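Local coordinates for cytokinin riboside 5'-monophosphate phosphoribohydrolase (Corynebacterium glutamicum, PDB 5ZBL), which belongs to the possible lysine decarboxylase family of the SLOG clan, proteins built on a Rossmann-like fold with a central parallel sheet, at residues 157-160 with 165-168. Numbering follows the deposited sequence.
Sequences QMTQ and KRDF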
ATOM      1  N   GLN A 157       3.482  13.743   9.353  1.00 37.90           N
ATOM      2  CA  GLN A 157       2.423  14.699   9.008  1.00 37.92           C
ATOM      3  C   GLN A 157       1.004  14.119   9.128  1.00 39.75           C
ATOM      4  O   GLN A 157       0.083  14.757   9.673  1.00 40.83           O
ATOM      5  CB  GLN A 157       2.666  15.324   7.641  1.00 37.45           C
ATOM      6  CG  GLN A 157       3.802  16.331   7.652  1.00 43.03           C
ATOM      7  CD  GLN A 157       3.913  17.162   6.370  1.00 49.72           C
ATOM      8  OE1 GLN A 157       2.911  17.484   5.703  1.00 55.17           O
ATOM      9  NE2 GLN A 157       5.144  17.529   6.025  1.00 45.98           N
ATOM     10  N   MET A 158       0.830  12.892   8.669  1.00 36.90           N
ATOM     11  CA  MET A 158      -0.436  12.229   8.862  1.00 36.46           C
ATOM     12  C   MET A 158      -0.805  12.103  10.361  1.00 35.76           C
ATOM     13  O   MET A 158      -1.974  12.170  10.698  1.00 35.40           O
ATOM     14  CB  MET A 158      -0.397  10.856   8.229  1.00 38.92           C
ATOM     15  CG  MET A 158      -0.345  10.837   6.721  1.00 42.39           C
ATOM     16  SD  MET A 158      -0.144   9.142   6.091  1.00 40.31           S
ATOM     17  CE  MET A 158      -1.272   9.266   4.724  1.00 54.99           C
ATOM     18  N   THR A 159       0.187  11.875  11.227  1.00 34.80           N
ATOM     19  CA  THR A 159      -0.002  11.801  12.667  1.00 40.32           C
ATOM     20  C   THR A 159      -0.377  13.176  13.243  1.00 39.40           C
ATOM     21  O   THR A 159      -1.244  13.260  14.053  1.00 37.70           O
ATOM     22  CB  THR A 159       1.285  11.286  13.394  1.00 45.58           C
ATOM     23  OG1 THR A 159       1.717  10.032  12.831  1.00 44.93           O
ATOM     24  CG2 THR A 159       1.027  11.094  14.894  1.00 45.35           C
ATOM     25  N   GLN A 160       0.263  14.247  12.798  1.00 40.67           N
ATOM     26  CA  GLN A 160      -0.119  15.584  13.254  1.00 41.16           C
ATOM     27  C   GLN A 160      -1.535  16.005  12.798  1.00 41.76           C
ATOM     28  O   GLN A 160      -2.255  16.664  13.549  1.00 42.38           O
ATOM     29  CB  GLN A 160       0.887  16.625  12.773  1.00 40.55           C
ATOM     30  CG  GLN A 160       2.282  16.473  13.313  1.00 45.91           C
ATOM     31  CD  GLN A 160       3.271  17.495  12.721  1.00 51.65           C
ATOM     32  OE1 GLN A 160       2.905  18.340  11.879  1.00 51.78           O
ATOM     33  NE2 GLN A 160       4.542  17.406  13.161  1.00 47.62           N
ATOM     34  N   LYS A 165      -2.558   7.255  14.782  1.00 59.07           N
ATOM     35  CA  LYS A 165      -2.274   7.445  16.213  1.00 67.64           C
ATOM     36  C   LYS A 165      -0.759   7.496  16.417  1.00 66.52           C
ATOM     37  O   LYS A 165      -0.048   6.618  15.941  1.00 63.59           O
ATOM     38  CB  LYS A 165      -2.828   6.278  17.037  1.00 74.63           C
ATOM     39  CG  LYS A 165      -4.323   6.020  16.915  1.00 81.18           C
ATOM     40  CD  LYS A 165      -4.674   4.606  17.412  1.00 93.54           C
ATOM     41  CE  LYS A 165      -5.974   4.035  16.832  1.00 92.15           C
ATOM     42  NZ  LYS A 165      -7.198   4.656  17.405  1.00 92.14           N
ATOM     43  N   ARG A 166      -0.273   8.495  17.151  1.00 74.15           N
ATOM     44  CA  ARG A 166       1.163   8.613  17.522  1.00 70.18           C
ATOM     45  C   ARG A 166       1.689   7.351  18.213  1.00 69.86           C
ATOM     46  O   ARG A 166       2.864   7.000  18.081  1.00 77.19           O
ATOM     47  CB  ARG A 166       1.363   9.852  18.407  1.00 74.43           C
ATOM     48  CG  ARG A 166       2.740  10.067  19.024  1.00 75.25           C
ATOM     49  CD  ARG A 166       3.755  10.532  18.012  1.00 75.26           C
ATOM     50  NE  ARG A 166       3.426  11.862  17.500  1.00 73.42           N
ATOM     51  CZ  ARG A 166       3.945  12.389  16.396  1.00 68.69           C
ATOM     52  NH1 ARG A 166       4.838  11.710  15.663  1.00 66.53           N
ATOM     53  NH2 ARG A 166       3.546  13.587  16.004  1.00 64.29           N
ATOM     54  N   ASP A 167       0.814   6.674  18.941  1.00 69.15           N
ATOM     55  CA  ASP A 167       1.145   5.377  19.545  1.00 72.98           C
ATOM     56  C   ASP A 167       1.653   4.370  18.515  1.00 68.49           C
ATOM     57  O   ASP A 167       2.691   3.723  18.715  1.00 60.42           O
ATOM     58  CB  ASP A 167      -0.108   4.775  20.220  1.00 78.07           C
ATOM     59  CG  ASP A 167       0.136   4.334  21.645  1.00 82.34           C
ATOM     60  OD1 ASP A 167       1.204   4.658  22.214  1.00 92.45           O
ATOM     61  OD2 ASP A 167      -0.771   3.677  22.207  1.00 77.58           O
ATOM     62  N   PHE A 168       0.877   4.225  17.440  1.00 67.34           N
ATOM     63  CA  PHE A 168       1.115   3.216  16.417  1.00 72.45           C
ATOM     64  C   PHE A 168       2.453   3.447  15.733  1.00 67.61           C
ATOM     65  O   PHE A 168       3.299   2.577  15.741  1.00 64.84           O
ATOM     66  CB  PHE A 168       0.002   3.220  15.361  1.00 78.88           C
ATOM     67  CG  PHE A 168       0.232   2.237  14.259  1.00 81.33           C
ATOM     68  CD1 PHE A 168       0.192   0.872  14.528  1.00 89.13           C
ATOM     69  CD2 PHE A 168       0.538   2.662  12.968  1.00 86.89           C
ATOM     70  CE1 PHE A 168       0.427  -0.054  13.525  1.00 89.73           C
ATOM     71  CE2 PHE A 168       0.771   1.741  11.957  1.00 85.78           C
ATOM     72  CZ  PHE A 168       0.714   0.383  12.240  1.00 89.01           C
TER
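Thr159 pushes its methyl group against one face of the Arg166 guanidinium, with CG2 over the centre of the group and 3.5 Å from Arg166 CZ. The same methyl also meets the root of the arginine, 3.6 Å from Arg166 CA. Bends at chi2 (74°) and chi3 (66°) then fold the guanidinium back over Thr159 CG2, the threonine side chain running roughly perpendicular to the arginine chain. In Thr159, CG2 lies anti to the backbone N, which sends the methyl to the arginine and leaves OG1 beside the helix backbone, hydrogen-bonded to Leu155 O one turn back. Gln160 takes a lesser part: its CG comes to the guanidinium edge, 4.1 Å from Arg166 NH2. No hydrogen bond links the two segments; Glu156 serves both, forming a salt bridge with Arg166 NH1 through OE2 and taking a hydrogen bond from Gln160 NE2 at OE1. Arg166 thus reaches back from the first turn of helix 166-169, just after the N-cap residue Lys165, to lie across the C-terminal end of helix 149-160. This packing between two consecutive helices joined by a short loop is peripheral, lying in the connection between strands 139-142 and 173-175 of the parallel sheet.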